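Side-chain contacts in putative hydrolase (Chromobacterium violaceum, PDB 3MCW), which probably acts as a hydrolase of the isochorismatase family, related to nicotinamidases, with no particular substrate assigned: residues K12-L17 against A106-N111; A129-A134 against A172-E177. One frame throughout, in Å; residues are numbered along the deposited sequence. Where two conformers were deposited one is given.

Contact 1: K12-L17 against A106-N111; sequences KPLLLL and ALLRAN
L14 and L108 meet by single methyls: CD1 of L14 comes to 3.7 Å from CD2 of L108, and the two side chains cross at about a right angle. They get there differently. The CB of L14 points toward the helix. L108 starts off to one side and bends back, with CG anti to its own carbonyl carbon (chi1 -64°), so that its end closes on the strand. The backbones stay well apart, L14 CA and L108 CA being 9.0 Å from each other, and the gap is bridged by side chains.

K12 supplies the polar half. With chi1 at 55° its CG lies over the backbone, flanked by N and C, and the rest of the chain runs fully extended to place NZ 3.0 Å from the backbone O of N111. The ammonium reaches this oxygen at a C=O...N angle of 142°, somewhat tilted from the carbonyl plane. A lysine near the C-terminal end of a helix probably suits the partial negative charge gathered there. N111 turns its own amide back along the helix: ND2 donates to L107 O at 3.0 Å in a nearly straight bond, with the acceptor close to the amide plane. W113, in the loop beyond, touches both K12 and L14.

L108 also packs on L116 of strand 115-121, and L14 on I56 of strand 55-60. Helix 104-111 thus lies against the middle of a parallel sheet as part of the beta-alpha-beta crossover from strand 89-93 to strand 115-121, in the alpha/beta fold of the isochorismatase family.

Contact 2: A129-A134 against A172-E177; sequences ATVRMA and ANLDGE
The two backbones approach most nearly at R132 and L174, whose CA atoms are 7.1 Å apart. Residues 129-134 are helical throughout, whereas 172-177 holds the end of helix 163-174 and leaves helical geometry at D175. L174, in the final turn, has the largest share of the contact. Its CB sets out to one side, but with CG anti to the carbonyl carbon (chi1 -71°) the end swings across, and CD2 settles against two neighbours on the facing helix: R132 CG at 3.7 Å and V131 CG1 at 4.0 Å. The L174 side chain meets R132 nearly at a right angle and V131 at a slant.

Beyond CG, R132 stretches out as far as NE, bringing NH2 to 3.9 Å from N173 CB. The guanidinium meets this CB, not the amide, whose plane is turned 65° from its own; the two groups are not hydrogen-bonded.

The polar end of R132 is held by other groups: NH2 forms a salt bridge with E128 OE2, one turn back, and a hydrogen bond with S124 O of the second subunit. R132 thus lends this contact mainly its aliphatic stem, while its buried charge is probably balanced chiefly by E128.

How the contacts relate
Both contacts involve the central parallel sheet, but through different elements: contact 1 sets one of its strands against a helix, contact 2 joins a helix to the end of another, both packed on strand 140-149. Their centres lie about 17 Å apart, yet they touch where L16 CD2 packs on T130 CG2 at 4.1 Å, joining strand 14-18 to helix 123-136. Contact 1 is partly buried, with a leucine pair inside and a lysine-to-carbonyl bond at its more exposed border, and no other chain of the assembly reaches its segments. Contact 2 is buried and purely van der Waals between its segments; its neighbourhood includes the second subunit, whose side chains also hydrogen-bond to E177.

Contact 1: K12-L17 against A106-N111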
loop_
_atom_site.group_PDB
_atom_site.type_symbol
_atom_site.label_atom_id
_atom_site.label_comp_id
_atom_site.label_asym_id
_atom_site.label_seq_id
_atom_site.Cartn_x
_atom_site.Cartn_y
_atom_site.Cartn_z
ATOM N N LYS A 12 1.204 23.612 11.130
ATOM C CA LYS A 12 0.178 22.789 11.749
ATOM C C LYS A 12 0.264 21.336 11.319
ATOM O O LYS A 12 -0.739 20.739 10.964
ATOM C CB LYS A 12 -1.224 23.386 11.502
ATOM C CG LYS A 12 -1.564 23.631 10.043
ATOM C CD LYS A 12 -2.949 24.254 9.867
ATOM C CE LYS A 12 -3.236 24.512 8.402
ATOM N NZ LYS A 12 -4.566 25.142 8.109
ATOM N N PRO A 13 1.463 20.713 11.389
ATOM C CA PRO A 13 1.542 19.301 11.050
ATOM C C PRO A 13 0.647 18.508 11.989
ATOM O O PRO A 13 0.569 18.778 13.200
ATOM C CB PRO A 13 3.028 18.991 11.252
ATOM C CG PRO A 13 3.476 19.970 12.304
ATOM C CD PRO A 13 2.719 21.222 11.975
ATOM N N LEU A 14 0.008 17.481 11.445
ATOM C CA LEU A 14 -0.982 16.690 12.151
ATOM C C LEU A 14 -0.407 15.314 12.493
ATOM O O LEU A 14 0.076 14.600 11.607
ATOM C CB LEU A 14 -2.267 16.568 11.305
ATOM C CG LEU A 14 -3.419 15.794 11.969
ATOM C CD1 LEU A 14 -4.776 16.352 11.579
ATOM C CD2 LEU A 14 -3.369 14.290 11.668
ATOM N N LEU A 15 -0.510 14.937 13.758
ATOM C CA LEU A 15 -0.050 13.608 14.240
ATOM C C LEU A 15 -1.149 12.610 14.082
ATOM O O LEU A 15 -2.254 12.799 14.615
ATOM C CB LEU A 15 0.348 13.717 15.717
ATOM C CG LEU A 15 0.916 12.436 16.326
ATOM C CD1 LEU A 15 2.254 12.025 15.697
ATOM C CD2 LEU A 15 1.090 12.640 17.841
ATOM N N LEU A 16 -0.874 11.553 13.319
ATOM C CA LEU A 16 -1.802 10.491 13.009
ATOM C C LEU A 16 -1.279 9.190 13.601
ATOM O O LEU A 16 -0.275 8.653 13.111
ATOM C CB LEU A 16 -1.943 10.366 11.477
ATOM C CG LEU A 16 -3.062 9.464 10.980
ATOM C CD1 LEU A 16 -4.417 10.083 11.258
ATOM C CD2 LEU A 16 -2.891 9.219 9.471
ATOM N N LEU A 17 -1.889 8.741 14.691
ATOM C CA LEU A 17 -1.462 7.531 15.429
ATOM C C LEU A 17 -2.352 6.366 15.047
ATOM O O LEU A 17 -3.550 6.420 15.285
ATOM C CB LEU A 17 -1.513 7.779 16.934
ATOM C CG LEU A 17 -0.524 8.794 17.476
ATOM C CD1 LEU A 17 -0.717 8.971 19.000
ATOM C CD2 LEU A 17 0.898 8.424 17.136
ATOM N N ALA A 106 -11.531 14.041 3.676
ATOM C CA ALA A 106 -12.312 15.275 3.637
ATOM C C ALA A 106 -12.053 16.151 4.865
ATOM O O ALA A 106 -12.020 17.375 4.769
ATOM C CB ALA A 106 -13.796 14.953 3.476
ATOM N N LEU A 107 -11.904 15.536 6.034
ATOM C CA LEU A 107 -11.619 16.285 7.252
ATOM C C LEU A 107 -10.277 17.004 7.141
ATOM O O LEU A 107 -10.139 18.181 7.493
ATOM C CB LEU A 107 -11.643 15.319 8.459
ATOM C CG LEU A 107 -11.279 15.972 9.779
ATOM C CD1 LEU A 107 -12.341 16.972 10.200
ATOM C CD2 LEU A 107 -11.023 14.907 10.854
ATOM N N LEU A 108 -9.248 16.288 6.676
ATOM C CA LEU A 108 -7.938 16.896 6.519
ATOM C C LEU A 108 -7.981 18.088 5.561
ATOM O O LEU A 108 -7.461 19.162 5.860
ATOM C CB LEU A 108 -6.925 15.845 6.039
ATOM C CG LEU A 108 -6.637 14.669 6.987
ATOM C CD1 LEU A 108 -5.727 13.652 6.307
ATOM C CD2 LEU A 108 -5.989 15.155 8.279
ATOM N N ARG A 109 -8.612 17.880 4.412
ATOM C CA ARG A 109 -8.629 18.939 3.404
ATOM C C ARG A 109 -9.457 20.152 3.861
ATOM O O ARG A 109 -9.073 21.280 3.607
ATOM C CB ARG A 109 -9.142 18.430 2.070
ATOM C CG ARG A 109 -8.245 17.350 1.436
ATOM C CD ARG A 109 -8.643 17.097 0.009
ATOM N NE ARG A 109 -7.895 16.013 -0.615
ATOM C CZ ARG A 109 -6.649 16.095 -1.004
ATOM N NH1 ARG A 109 -5.964 17.224 -0.910
ATOM N NH2 ARG A 109 -6.084 15.000 -1.495
ATOM N N ALA A 110 -10.558 19.915 4.582
ATOM C CA ALA A 110 -11.413 21.026 5.040
ATOM C C ALA A 110 -10.654 21.936 5.998
ATOM O O ALA A 110 -10.931 23.151 6.088
ATOM C CB ALA A 110 -12.660 20.500 5.693
ATOM N N ASN A 111 -9.649 21.389 6.691
ATOM C CA ASN A 111 -8.881 22.141 7.683
ATOM C C ASN A 111 -7.475 22.496 7.245
ATOM O O ASN A 111 -6.743 23.092 8.017
ATOM C CB ASN A 111 -8.895 21.378 8.998
ATOM C CG ASN A 111 -10.256 21.357 9.605
ATOM O OD1 ASN A 111 -10.671 22.339 10.205
ATOM N ND2 ASN A 111 -10.985 20.258 9.434
#

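Contact 2: A129-A134 against A172-E177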
loop_
_atom_site.group_PDB
_atom_site.type_symbol
_atom_site.label_atom_id
_atom_site.label_comp_id
_atom_site.label_asym_id
_atom_site.label_seq_id
_atom_site.Cartn_x
_atom_site.Cartn_y
_atom_site.Cartn_z
ATOM N N ALA A 129 -0.458 0.706 4.399
ATOM C CA ALA A 129 -1.647 0.943 3.557
ATOM C C ALA A 129 -2.070 2.403 3.625
ATOM O O ALA A 129 -2.402 3.046 2.620
ATOM C CB ALA A 129 -2.803 0.049 4.004
ATOM N N THR A 130 -2.044 2.960 4.841
ATOM C CA THR A 130 -2.434 4.337 5.060
ATOM C C THR A 130 -1.460 5.308 4.422
ATOM O O THR A 130 -1.868 6.290 3.798
ATOM C CB THR A 130 -2.612 4.594 6.565
ATOM O OG1 THR A 130 -3.637 3.757 7.103
ATOM C CG2 THR A 130 -2.989 6.022 6.841
ATOM N N VAL A 131 -0.162 5.070 4.600
ATOM C CA VAL A 131 0.846 5.963 4.060
ATOM C C VAL A 131 0.879 5.939 2.537
ATOM O O VAL A 131 1.020 6.974 1.904
ATOM C CB VAL A 131 2.246 5.682 4.667
ATOM C CG1 VAL A 131 3.309 6.496 3.989
ATOM C CG2 VAL A 131 2.227 5.954 6.161
ATOM N N ARG A 132 0.765 4.756 1.930
ATOM C CA ARG A 132 0.767 4.697 0.463
ATOM C C ARG A 132 -0.390 5.534 -0.071
ATOM O O ARG A 132 -0.201 6.298 -1.027
ATOM C CB ARG A 132 0.710 3.277 -0.070
ATOM C CG ARG A 132 1.993 2.491 0.075
ATOM C CD ARG A 132 1.908 1.146 -0.630
ATOM N NE ARG A 132 3.084 0.296 -0.491
ATOM C CZ ARG A 132 3.756 -0.247 -1.508
ATOM N NH1 ARG A 132 3.501 0.026 -2.763
ATOM N NH2 ARG A 132 4.662 -1.174 -1.233
HETATM N N MSE A 133 -1.577 5.371 0.501
HETATM C CA MSE A 133 -2.711 6.199 0.047
HETATM C C MSE A 133 -2.500 7.660 0.332
HETATM O O MSE A 133 -2.767 8.501 -0.531
HETATM C CB MSE A 133 -4.046 5.749 0.637
HETATM C CG MSE A 133 -4.568 4.563 -0.014
HETATM SE SE MSE A 133 -6.435 4.174 0.425
HETATM C CE MSE A 133 -7.286 5.824 -0.165
ATOM N N ALA A 134 -2.024 7.999 1.530
ATOM C CA ALA A 134 -1.794 9.411 1.844
ATOM C C ALA A 134 -0.874 10.082 0.841
ATOM O O ALA A 134 -1.151 11.190 0.372
ATOM C CB ALA A 134 -1.244 9.561 3.261
ATOM N N ALA A 172 11.856 0.996 3.013
ATOM C CA ALA A 172 12.502 1.248 1.734
ATOM C C ALA A 172 11.479 1.468 0.618
ATOM O O ALA A 172 11.697 2.307 -0.253
ATOM C CB ALA A 172 13.447 0.119 1.385
ATOM N N ASN A 173 10.415 0.685 0.617
ATOM C CA ASN A 173 9.350 0.866 -0.383
ATOM C C ASN A 173 8.590 2.171 -0.199
ATOM O O ASN A 173 8.108 2.746 -1.173
ATOM C CB ASN A 173 8.388 -0.326 -0.365
ATOM C CG ASN A 173 8.986 -1.612 -1.006
ATOM O OD1 ASN A 173 9.960 -1.549 -1.778
ATOM N ND2 ASN A 173 8.436 -2.740 -0.643
ATOM N N LEU A 174 8.481 2.635 1.036
ATOM C CA LEU A 174 7.737 3.841 1.350
ATOM C C LEU A 174 8.525 5.126 1.126
ATOM O O LEU A 174 7.959 6.130 0.680
ATOM C CB LEU A 174 7.222 3.778 2.789
ATOM C CG LEU A 174 6.109 2.782 3.043
ATOM C CD1 LEU A 174 5.826 2.618 4.523
ATOM C CD2 LEU A 174 4.814 3.237 2.318
ATOM N N ASP A 175 9.807 5.132 1.493
ATOM C CA ASP A 175 10.601 6.341 1.475
ATOM C C ASP A 175 10.759 6.859 0.060
ATOM O O ASP A 175 11.016 6.099 -0.879
ATOM C CB ASP A 175 11.991 6.122 2.092
ATOM C CG ASP A 175 12.718 7.416 2.259
ATOM O OD1 ASP A 175 12.198 8.325 2.954
ATOM O OD2 ASP A 175 13.793 7.621 1.610
ATOM N N GLY A 176 10.629 8.181 -0.088
ATOM C CA GLY A 176 10.771 8.865 -1.382
ATOM C C GLY A 176 9.486 8.746 -2.208
ATOM O O GLY A 176 8.890 9.744 -2.604
ATOM N N GLU A 177 9.030 7.538 -2.452
ATOM C CA GLU A 177 7.899 7.313 -3.317
ATOM C C GLU A 177 6.587 7.765 -2.690
ATOM O O GLU A 177 5.689 8.220 -3.388
ATOM C CB GLU A 177 7.846 5.823 -3.698
ATOM C CG GLU A 177 6.961 5.472 -4.854
ATOM C CD GLU A 177 7.493 5.873 -6.228
ATOM O OE1 GLU A 177 8.538 6.564 -6.310
ATOM O OE2 GLU A 177 6.859 5.488 -7.252
#